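Long-range contacts in ESX secretion system protein EccC (Thermomonospora curvata, PDB 4NH0), which serves as the membrane-bound multidomain ATPase of the type VII (ESX) secretion system, binding ATP and the exported substrate EsxB and perhaps acting as the translocase: residues L337-V342 with L356-A361; A731-R736 with Y799-V804; V772-T777 with W810-T815. All coordinates share one frame; numbering follows the deposited sequence.

Interaction 1: residues L337-V342 with L356-A361; sequences LNFVLV and LRHVSA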
loop_
_atom_site.group_PDB
_atom_site.type_symbol
_atom_site.label_atom_id
_atom_site.label_comp_id
_atom_site.label_asym_id
_atom_site.label_seq_id
_atom_site.Cartn_x
_atom_site.Cartn_y
_atom_site.Cartn_z
ATOM N N LEU A 337 -12.350 -39.240 16.803
ATOM C CA LEU A 337 -12.259 -38.275 17.894
ATOM C C LEU A 337 -11.168 -37.229 17.681
ATOM O O LEU A 337 -10.003 -37.567 17.472
ATOM C CB LEU A 337 -12.021 -39.002 19.218
ATOM C CG LEU A 337 -11.917 -38.120 20.462
ATOM C CD1 LEU A 337 -13.179 -37.294 20.633
ATOM C CD2 LEU A 337 -11.660 -38.968 21.694
ATOM N N ASN A 338 -11.555 -35.959 17.744
ATOM C CA ASN A 338 -10.603 -34.856 17.657
ATOM C C ASN A 338 -10.737 -33.903 18.840
ATOM O O ASN A 338 -11.827 -33.728 19.384
ATOM C CB ASN A 338 -10.785 -34.089 16.346
ATOM C CG ASN A 338 -10.233 -34.839 15.150
ATOM O OD1 ASN A 338 -9.500 -35.815 15.300
ATOM N ND2 ASN A 338 -10.575 -34.379 13.954
ATOM N N PHE A 339 -9.627 -33.287 19.232
ATOM C CA PHE A 339 -9.616 -32.397 20.389
ATOM C C PHE A 339 -9.372 -30.940 20.019
ATOM O O PHE A 339 -8.668 -30.637 19.058
ATOM C CB PHE A 339 -8.547 -32.834 21.394
ATOM C CG PHE A 339 -8.808 -34.169 22.024
ATOM C CD1 PHE A 339 -9.766 -34.306 23.012
ATOM C CD2 PHE A 339 -8.080 -35.281 21.643
ATOM C CE1 PHE A 339 -10.003 -35.534 23.598
ATOM C CE2 PHE A 339 -8.313 -36.510 22.225
ATOM C CZ PHE A 339 -9.275 -36.636 23.203
ATOM N N VAL A 340 -9.969 -30.043 20.795
ATOM C CA VAL A 340 -9.622 -28.630 20.761
ATOM C C VAL A 340 -9.285 -28.200 22.182
ATOM O O VAL A 340 -10.174 -27.955 22.995
ATOM C CB VAL A 340 -10.756 -27.757 20.200
ATOM C CG1 VAL A 340 -10.371 -26.288 20.264
ATOM C CG2 VAL A 340 -11.074 -28.158 18.773
ATOM N N LEU A 341 -7.993 -28.131 22.477
ATOM C CA LEU A 341 -7.534 -27.859 23.831
ATOM C C LEU A 341 -7.274 -26.372 24.034
ATOM O O LEU A 341 -6.392 -25.793 23.402
ATOM C CB LEU A 341 -6.275 -28.673 24.126
ATOM C CG LEU A 341 -6.432 -30.159 23.795
ATOM C CD1 LEU A 341 -5.137 -30.917 24.027
ATOM C CD2 LEU A 341 -7.568 -30.767 24.600
ATOM N N VAL A 342 -8.052 -25.759 24.921
ATOM C CA VAL A 342 -7.990 -24.319 25.126
ATOM C C VAL A 342 -7.719 -23.950 26.582
ATOM O O VAL A 342 -8.384 -24.444 27.491
ATOM C CB VAL A 342 -9.300 -23.640 24.682
ATOM C CG1 VAL A 342 -9.218 -22.137 24.882
ATOM C CG2 VAL A 342 -9.604 -23.971 23.231
ATOM N N LEU A 356 0.043 -35.753 19.095
ATOM C CA LEU A 356 -1.150 -36.554 18.851
ATOM C C LEU A 356 -1.909 -36.075 17.620
ATOM O O LEU A 356 -2.101 -34.876 17.423
ATOM C CB LEU A 356 -2.068 -36.531 20.072
ATOM C CG LEU A 356 -1.459 -37.018 21.387
ATOM C CD1 LEU A 356 -2.505 -37.037 22.489
ATOM C CD2 LEU A 356 -0.837 -38.393 21.212
ATOM N N ARG A 357 -2.343 -37.024 16.796
ATOM C CA ARG A 357 -3.112 -36.708 15.598
ATOM C C ARG A 357 -4.546 -36.332 15.953
ATOM O O ARG A 357 -5.289 -35.824 15.116
ATOM C CB ARG A 357 -3.105 -37.891 14.629
ATOM C CG ARG A 357 -1.739 -38.218 14.051
ATOM C CD ARG A 357 -1.253 -37.116 13.126
ATOM N NE ARG A 357 -0.028 -37.493 12.427
ATOM C CZ ARG A 357 0.001 -38.208 11.308
ATOM N NH1 ARG A 357 -1.131 -38.626 10.757
ATOM N NH2 ARG A 357 1.160 -38.508 10.739
ATOM N N HIS A 358 -4.932 -36.591 17.197
ATOM C CA HIS A 358 -6.268 -36.257 17.665
ATOM C C HIS A 358 -6.420 -34.752 17.836
ATOM O O HIS A 358 -7.497 -34.196 17.628
ATOM C CB HIS A 358 -6.570 -36.957 18.990
ATOM C CG HIS A 358 -6.355 -38.437 18.960
ATOM N ND1 HIS A 358 -5.101 -39.008 18.970
ATOM C CD2 HIS A 358 -7.236 -39.465 18.932
ATOM C CE1 HIS A 358 -5.218 -40.323 18.945
ATOM N NE2 HIS A 358 -6.503 -40.627 18.921
ATOM N N VAL A 359 -5.331 -34.094 18.218
ATOM C CA VAL A 359 -5.374 -32.675 18.539
ATOM C C VAL A 359 -5.371 -31.796 17.296
ATOM O O VAL A 359 -4.387 -31.746 16.559
ATOM C CB VAL A 359 -4.191 -32.273 19.428
ATOM C CG1 VAL A 359 -4.328 -30.826 19.849
ATOM C CG2 VAL A 359 -4.118 -33.177 20.646
ATOM N N SER A 360 -6.479 -31.098 17.073
ATOM C CA SER A 360 -6.591 -30.180 15.949
ATOM C C SER A 360 -5.919 -28.849 16.259
ATOM O O SER A 360 -5.338 -28.219 15.376
ATOM C CB SER A 360 -8.057 -29.953 15.583
ATOM O OG SER A 360 -8.181 -28.949 14.593
ATOM N N ALA A 361 -5.999 -28.426 17.518
ATOM C CA ALA A 361 -5.448 -27.136 17.920
ATOM C C ALA A 361 -5.213 -27.039 19.424
ATOM O O ALA A 361 -6.033 -27.487 20.223
ATOM C CB ALA A 361 -6.367 -26.017 17.469
#
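His358, the first residue of 356-361 to touch its neighbour firmly, lies alongside Phe339, and the parallel pairing that starts here adds the outermost strand to the α/β sheet of the first FtsK domain, a P-loop NTPase fold. Its carbonyl takes the first bond of the ladder: Phe339 N reaches His358 O at 2.8 Å. The same oxygen receives a CA-H...O contact from Asn338 CA at 3.2 Å. The His358 and Phe339 side chains run side by side in the same direction, and His358 CB meets the edge of the phenyl ring 3.5 Å from Phe339 CD2. His358 CG stands anti to its carbonyl carbon, beside the backbone N (chi1 -53°); the imidazole beyond it is placed by its partners, NE2 bonding to His332 O and the ring meeting that of Trp269 nearly perpendicularly. Phe339 also packs on Val325 and Leu328 of helix 317-329, whose first residues complete the predicted ATP-binding loop.

Val359 pairs with Phe339, both side chains lying on one face of the sheet. Its CG2 touches Leu341 CD1 at 4.2 Å, the two aliphatic groups crossing at about a right angle. Ser360 turns the corner. Its amide still bonds to Phe339, N to O 3.0 Å, yet its psi of -35° departs from strand geometry, while OG bonds to His591 and Ile593, much later in the chain. The turn uses up a residue: regular parallel pairing would bring Leu341 N to the oxygen of Ser360, but the acceptor is that of Ala361. This illustrates how an edge strand can bend without losing its neighbour, for Leu341 N still bonds to Ala361 O at 3.1 Å.

Interaction 2: residues A731-R736 with Y799-V804; sequences ALLEQR and YGIHVV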
loop_
_atom_site.group_PDB
_atom_site.type_symbol
_atom_site.label_atom_id
_atom_site.label_comp_id
_atom_site.label_asym_id
_atom_site.label_seq_id
_atom_site.Cartn_x
_atom_site.Cartn_y
_atom_site.Cartn_z
ATOM N N ALA A 731 1.176 14.348 -20.579
ATOM C CA ALA A 731 1.325 14.403 -22.027
ATOM C C ALA A 731 0.896 13.093 -22.675
ATOM O O ALA A 731 0.254 13.092 -23.725
ATOM C CB ALA A 731 2.760 14.732 -22.399
ATOM N N LEU A 732 1.258 11.979 -22.046
ATOM C CA LEU A 732 0.888 10.663 -22.551
ATOM C C LEU A 732 -0.623 10.482 -22.537
ATOM O O LEU A 732 -1.195 9.883 -23.447
ATOM C CB LEU A 732 1.553 9.562 -21.726
ATOM C CG LEU A 732 1.125 8.137 -22.078
ATOM C CD1 LEU A 732 1.530 7.797 -23.499
ATOM C CD2 LEU A 732 1.716 7.144 -21.102
ATOM N N LEU A 733 -1.263 11.004 -21.498
ATOM C CA LEU A 733 -2.710 10.925 -21.375
ATOM C C LEU A 733 -3.388 11.673 -22.514
ATOM O O LEU A 733 -4.302 11.154 -23.149
ATOM C CB LEU A 733 -3.167 11.486 -20.028
ATOM C CG LEU A 733 -4.665 11.405 -19.742
ATOM C CD1 LEU A 733 -5.158 9.980 -19.899
ATOM C CD2 LEU A 733 -4.974 11.930 -18.352
ATOM N N GLU A 734 -2.927 12.892 -22.773
ATOM C CA GLU A 734 -3.474 13.707 -23.850
ATOM C C GLU A 734 -3.224 13.061 -25.208
ATOM O O GLU A 734 -4.054 13.156 -26.112
ATOM C CB GLU A 734 -2.871 15.111 -23.818
ATOM C CG GLU A 734 -3.157 15.878 -22.540
ATOM C CD GLU A 734 -2.388 17.181 -22.458
ATOM O OE1 GLU A 734 -1.911 17.659 -23.509
ATOM O OE2 GLU A 734 -2.257 17.725 -21.342
ATOM N N GLN A 735 -2.077 12.406 -25.344
ATOM C CA GLN A 735 -1.731 11.714 -26.578
ATOM C C GLN A 735 -2.659 10.531 -26.811
ATOM O O GLN A 735 -3.183 10.351 -27.906
ATOM C CB GLN A 735 -0.277 11.242 -26.542
ATOM C CG GLN A 735 0.125 10.390 -27.733
ATOM C CD GLN A 735 1.572 9.946 -27.671
ATOM O OE1 GLN A 735 2.377 10.509 -26.930
ATOM N NE2 GLN A 735 1.911 8.929 -28.451
ATOM N N ARG A 736 -2.869 9.733 -25.771
ATOM C CA ARG A 736 -3.752 8.579 -25.863
ATOM C C ARG A 736 -5.213 8.993 -25.980
ATOM O O ARG A 736 -6.032 8.246 -26.508
ATOM C CB ARG A 736 -3.567 7.665 -24.653
ATOM C CG ARG A 736 -2.258 6.906 -24.656
ATOM C CD ARG A 736 -2.187 5.916 -23.510
ATOM N NE ARG A 736 -1.055 5.005 -23.652
ATOM C CZ ARG A 736 -0.768 4.034 -22.794
ATOM N NH1 ARG A 736 -1.527 3.845 -21.725
ATOM N NH2 ARG A 736 0.280 3.251 -23.001
ATOM N N TYR A 799 -7.535 4.993 -20.259
ATOM C CA TYR A 799 -6.415 5.094 -21.183
ATOM C C TYR A 799 -5.146 4.475 -20.609
ATOM O O TYR A 799 -4.047 4.734 -21.093
ATOM C CB TYR A 799 -6.171 6.556 -21.557
ATOM C CG TYR A 799 -7.317 7.174 -22.323
ATOM C CD1 TYR A 799 -7.576 6.803 -23.635
ATOM C CD2 TYR A 799 -8.142 8.120 -21.738
ATOM C CE1 TYR A 799 -8.622 7.358 -24.341
ATOM C CE2 TYR A 799 -9.192 8.682 -22.439
ATOM C CZ TYR A 799 -9.427 8.296 -23.739
ATOM O OH TYR A 799 -10.469 8.850 -24.444
ATOM N N GLY A 800 -5.302 3.656 -19.575
ATOM C CA GLY A 800 -4.189 2.908 -19.021
ATOM C C GLY A 800 -3.248 3.697 -18.134
ATOM O O GLY A 800 -2.095 3.310 -17.950
ATOM N N ILE A 801 -3.730 4.804 -17.583
ATOM C CA ILE A 801 -2.943 5.572 -16.627
ATOM C C ILE A 801 -3.504 5.372 -15.226
ATOM O O ILE A 801 -4.648 5.722 -14.948
ATOM C CB ILE A 801 -2.919 7.075 -16.965
ATOM C CG1 ILE A 801 -1.977 7.352 -18.138
ATOM C CG2 ILE A 801 -2.456 7.881 -15.768
ATOM C CD1 ILE A 801 -2.583 7.117 -19.497
ATOM N N HIS A 802 -2.693 4.791 -14.348
ATOM C CA HIS A 802 -3.113 4.525 -12.981
ATOM C C HIS A 802 -2.375 5.426 -12.003
ATOM O O HIS A 802 -1.213 5.765 -12.218
ATOM C CB HIS A 802 -2.864 3.063 -12.608
ATOM C CG HIS A 802 -3.374 2.078 -13.612
ATOM N ND1 HIS A 802 -4.482 1.291 -13.385
ATOM C CD2 HIS A 802 -2.919 1.741 -14.841
ATOM C CE1 HIS A 802 -4.692 0.517 -14.435
ATOM N NE2 HIS A 802 -3.758 0.771 -15.332
ATOM N N VAL A 803 -3.054 5.813 -10.929
ATOM C CA VAL A 803 -2.392 6.510 -9.836
ATOM C C VAL A 803 -2.320 5.598 -8.619
ATOM O O VAL A 803 -3.272 4.883 -8.302
ATOM C CB VAL A 803 -3.109 7.831 -9.467
ATOM C CG1 VAL A 803 -3.006 8.829 -10.607
ATOM C CG2 VAL A 803 -4.563 7.582 -9.105
ATOM N N VAL A 804 -1.171 5.598 -7.958
ATOM C CA VAL A 804 -1.001 4.852 -6.721
ATOM C C VAL A 804 -0.566 5.821 -5.633
ATOM O O VAL A 804 0.617 6.124 -5.490
ATOM C CB VAL A 804 0.029 3.720 -6.867
ATOM C CG1 VAL A 804 0.150 2.945 -5.566
ATOM C CG2 VAL A 804 -0.366 2.792 -8.003
#
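Arg736 and Tyr799 mark the closest approach of the two backbones, CA to CA 6.4 Å, where helix 719-742 passes the loop that leads into strand 801-807. The arrangement is a helix packed against one end of the parallel part of the mixed sheet in the P-loop NTPase fold of the second FtsK domain, and it shows how one arginine can tie two loops to a helix.

The Arg736 chain is extended from CG to NE and carries its guanidinium past the Tyr799 backbone. NH1 donates to Tyr799 O at 2.7 Å, with an N-H...O angle of 153°, and the oxygen lies at the edge of the guanidinium, in its plane. NE forms a salt bridge with Asp763 and NH2 bonds to Gly766 O, so that all three nitrogens are held and the flat group can hardly rotate. One of its faces is covered by Leu732 of the same helix, CD2 standing 4.3 Å above its centre. A leucine at Arg736 would probably leave Asp763 without its ionic mate and Tyr799 O without this donor, setting the loop before the strand freer to move. Gly800, beside NH1, has a positive phi (78°), which glycine adopts readily.

One helical turn earlier, Leu733 makes the apolar part of the contact. Its CG stands anti to the backbone N (chi1 -177°), and from there CD1 serves two partners, approaching Tyr799 CB and Ile801 CD1 at 3.9 Å each. Leu733 crosses the Tyr799 side chain at about a right angle, and the phenol ring also meets that of Phe740 farther along the helix. Along one side the Tyr799 ring borders the helix backbone itself, with CE1 3.5 Å and CD1 3.6 Å from Arg736 O.

Interaction 3: residues V772-T777 with W810-T815; sequences VDNWLT and WSEFRT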
loop_
_atom_site.group_PDB
_atom_site.type_symbol
_atom_site.label_atom_id
_atom_site.label_comp_id
_atom_site.label_asym_id
_atom_site.label_seq_id
_atom_site.Cartn_x
_atom_site.Cartn_y
_atom_site.Cartn_z
ATOM N N VAL A 772 2.876 8.054 -5.650
ATOM C CA VAL A 772 3.202 9.116 -4.708
ATOM C C VAL A 772 3.173 8.558 -3.291
ATOM O O VAL A 772 2.156 8.026 -2.849
ATOM C CB VAL A 772 2.230 10.301 -4.822
ATOM C CG1 VAL A 772 2.564 11.362 -3.790
ATOM C CG2 VAL A 772 2.274 10.887 -6.223
ATOM N N ASP A 773 4.290 8.677 -2.582
ATOM C CA ASP A 773 4.432 8.048 -1.273
ATOM C C ASP A 773 3.682 8.805 -0.176
ATOM O O ASP A 773 2.992 8.198 0.639
ATOM C CB ASP A 773 5.910 7.923 -0.908
ATOM C CG ASP A 773 6.182 6.772 0.039
ATOM O OD1 ASP A 773 5.237 6.319 0.716
ATOM O OD2 ASP A 773 7.345 6.322 0.110
ATOM N N ASN A 774 3.822 10.126 -0.149
ATOM C CA ASN A 774 3.111 10.941 0.829
ATOM C C ASN A 774 2.346 12.058 0.143
ATOM O O ASN A 774 2.911 13.099 -0.190
ATOM C CB ASN A 774 4.083 11.520 1.853
ATOM C CG ASN A 774 3.398 12.054 3.093
ATOM O OD1 ASN A 774 2.242 12.470 3.057
ATOM N ND2 ASN A 774 4.123 12.054 4.205
ATOM N N TRP A 775 1.053 11.831 -0.062
ATOM C CA TRP A 775 0.202 12.779 -0.764
ATOM C C TRP A 775 0.141 14.126 -0.057
ATOM O O TRP A 775 0.016 15.165 -0.701
ATOM C CB TRP A 775 -1.205 12.208 -0.915
ATOM C CG TRP A 775 -2.130 13.105 -1.667
ATOM C CD1 TRP A 775 -3.067 13.941 -1.140
ATOM C CD2 TRP A 775 -2.204 13.261 -3.087
ATOM N NE1 TRP A 775 -3.724 14.608 -2.145
ATOM C CE2 TRP A 775 -3.212 14.207 -3.350
ATOM C CE3 TRP A 775 -1.518 12.692 -4.162
ATOM C CZ2 TRP A 775 -3.550 14.597 -4.642
ATOM C CZ3 TRP A 775 -1.856 13.079 -5.444
ATOM C CH2 TRP A 775 -2.860 14.024 -5.673
ATOM N N LEU A 776 0.232 14.101 1.268
ATOM C CA LEU A 776 0.207 15.325 2.056
ATOM C C LEU A 776 1.390 16.218 1.705
ATOM O O LEU A 776 1.232 17.421 1.508
ATOM C CB LEU A 776 0.215 15.002 3.551
ATOM C CG LEU A 776 0.164 16.202 4.498
ATOM C CD1 LEU A 776 -1.113 16.995 4.286
ATOM C CD2 LEU A 776 0.286 15.747 5.943
ATOM N N THR A 777 2.572 15.615 1.621
ATOM C CA THR A 777 3.786 16.334 1.257
ATOM C C THR A 777 3.645 16.972 -0.121
ATOM O O THR A 777 4.142 18.071 -0.364
ATOM C CB THR A 777 5.013 15.401 1.263
ATOM O OG1 THR A 777 5.136 14.777 2.547
ATOM C CG2 THR A 777 6.285 16.177 0.961
ATOM N N TRP A 810 -7.001 9.373 5.454
ATOM C CA TRP A 810 -7.869 9.494 4.289
ATOM C C TRP A 810 -8.325 10.938 4.115
ATOM O O TRP A 810 -8.576 11.390 2.999
ATOM C CB TRP A 810 -9.088 8.574 4.411
ATOM C CG TRP A 810 -8.770 7.111 4.330
ATOM C CD1 TRP A 810 -8.955 6.177 5.308
ATOM C CD2 TRP A 810 -8.218 6.412 3.209
ATOM N NE1 TRP A 810 -8.552 4.942 4.864
ATOM C CE2 TRP A 810 -8.096 5.058 3.578
ATOM C CE3 TRP A 810 -7.813 6.800 1.927
ATOM C CZ2 TRP A 810 -7.584 4.093 2.715
ATOM C CZ3 TRP A 810 -7.308 5.839 1.073
ATOM C CH2 TRP A 810 -7.198 4.503 1.470
ATOM N N SER A 811 -8.418 11.658 5.227
ATOM C CA SER A 811 -8.840 13.053 5.211
ATOM C C SER A 811 -7.809 13.948 4.531
ATOM O O SER A 811 -8.106 15.086 4.172
ATOM C CB SER A 811 -9.100 13.545 6.636
ATOM O OG SER A 811 -7.965 13.347 7.460
ATOM N N GLU A 812 -6.597 13.430 4.357
ATOM C CA GLU A 812 -5.537 14.180 3.694
ATOM C C GLU A 812 -5.730 14.146 2.182
ATOM O O GLU A 812 -5.197 14.987 1.460
ATOM C CB GLU A 812 -4.165 13.628 4.080
ATOM C CG GLU A 812 -3.849 13.787 5.560
ATOM C CD GLU A 812 -2.482 13.254 5.935
ATOM O OE1 GLU A 812 -1.740 12.816 5.032
ATOM O OE2 GLU A 812 -2.146 13.275 7.138
ATOM N N PHE A 813 -6.494 13.166 1.711
ATOM C CA PHE A 813 -6.947 13.153 0.327
ATOM C C PHE A 813 -8.191 14.017 0.213
ATOM O O PHE A 813 -9.119 13.875 1.007
ATOM C CB PHE A 813 -7.256 11.732 -0.149
ATOM C CG PHE A 813 -6.041 10.872 -0.341
ATOM C CD1 PHE A 813 -5.157 11.120 -1.376
ATOM C CD2 PHE A 813 -5.796 9.802 0.501
ATOM C CE1 PHE A 813 -4.046 10.324 -1.558
ATOM C CE2 PHE A 813 -4.685 9.004 0.323
ATOM C CZ PHE A 813 -3.809 9.266 -0.708
ATOM N N ARG A 814 -8.213 14.915 -0.765
ATOM C CA ARG A 814 -9.393 15.738 -0.989
ATOM C C ARG A 814 -10.578 14.863 -1.369
ATOM O O ARG A 814 -10.406 13.774 -1.914
ATOM C CB ARG A 814 -9.133 16.787 -2.071
ATOM C CG ARG A 814 -8.278 17.950 -1.603
ATOM C CD ARG A 814 -8.399 19.141 -2.537
ATOM N NE ARG A 814 -7.660 20.296 -2.038
ATOM C CZ ARG A 814 -8.163 21.196 -1.199
ATOM N NH1 ARG A 814 -9.409 21.074 -0.762
ATOM N NH2 ARG A 814 -7.420 22.217 -0.795
ATOM N N THR A 815 -11.780 15.345 -1.072
ATOM C CA THR A 815 -13.003 14.592 -1.322
ATOM C C THR A 815 -13.175 14.249 -2.799
ATOM O O THR A 815 -13.825 13.264 -3.145
ATOM C CB THR A 815 -14.240 15.373 -0.846
ATOM O OG1 THR A 815 -14.243 16.676 -1.442
ATOM C CG2 THR A 815 -14.224 15.523 0.668
#
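Trp775 and Phe813 form the buried, tightly packed half of this contact, and Leu776 with Glu812 the half nearer solvent. Trp775 is the first residue of helix 775-781, and its CG stands anti to the backbone N (chi1 -178°), facing the loop 810-815. Phe813 CE1 lies over one face of the indole, toward the rim, 3.4 Å from Trp775 CG. The phenyl and the five-membered ring have centroids 4.6 Å apart, with planes inclined at 34°, so the pair is oblique rather than a regular stack. At the edge of the indole, in its plane, Glu812 O lies 3.5 Å from Trp775 CD1; that oxygen accepts a hydrogen bond from Arg779 NH1. Both aromatic residues continue onto Leu805 of the central strand 801-807, and Trp775 also reaches Ile789 of helix 784-795.

On the other side Leu776 is partly exposed, although Glu812 itself is buried. The leucine meets the extended Glu812 chain obliquely, CB 3.3 Å from Glu812 OE1 and CD2 3.7 Å from Glu812 OE2. This is an apolar group against a carboxylate whose OE1 is engaged by Asn808 N instead. No hydrogen bond crosses between the two segments, so shape and apolar packing do most of the joining.

Asn774 caps the helix in front of Trp775, its OD1 accepting weak bonds from Leu776 N at 3.1 Å and from Thr777 N. Its side chain comes within about 6 Å of the bound magnesium ion and of ATP. Asn774 directly follows Asp773, as the inferred active-site Glu425 of FtsK 1 directly follows an aspartate, so Asn774 probably occupies the equivalent place at the end of the Walker B strand of a P-loop NTPase, here without the glutamate.

Interaction 1 belongs to FtsK 1, whereas interactions 2 and 3 share FtsK 2; its centre lies about 56 Å from that of interaction 2 and 49 Å from that of interaction 3. Along the chain interaction 1 closes before the others open, while the segments of 2 and 3 alternate. Their centres are 20 Å apart and they meet in one sheet, where Val804 O and Val772 N, 3.0 Å apart, probably hydrogen-bond strands 801-807 and 767-772. Both domains have the same strand order, so the edge pair 337-343 and 359-364 corresponds to 689-694 and 710-714. One repeated ATPase fold thus supports neighbouring modules of a single motor.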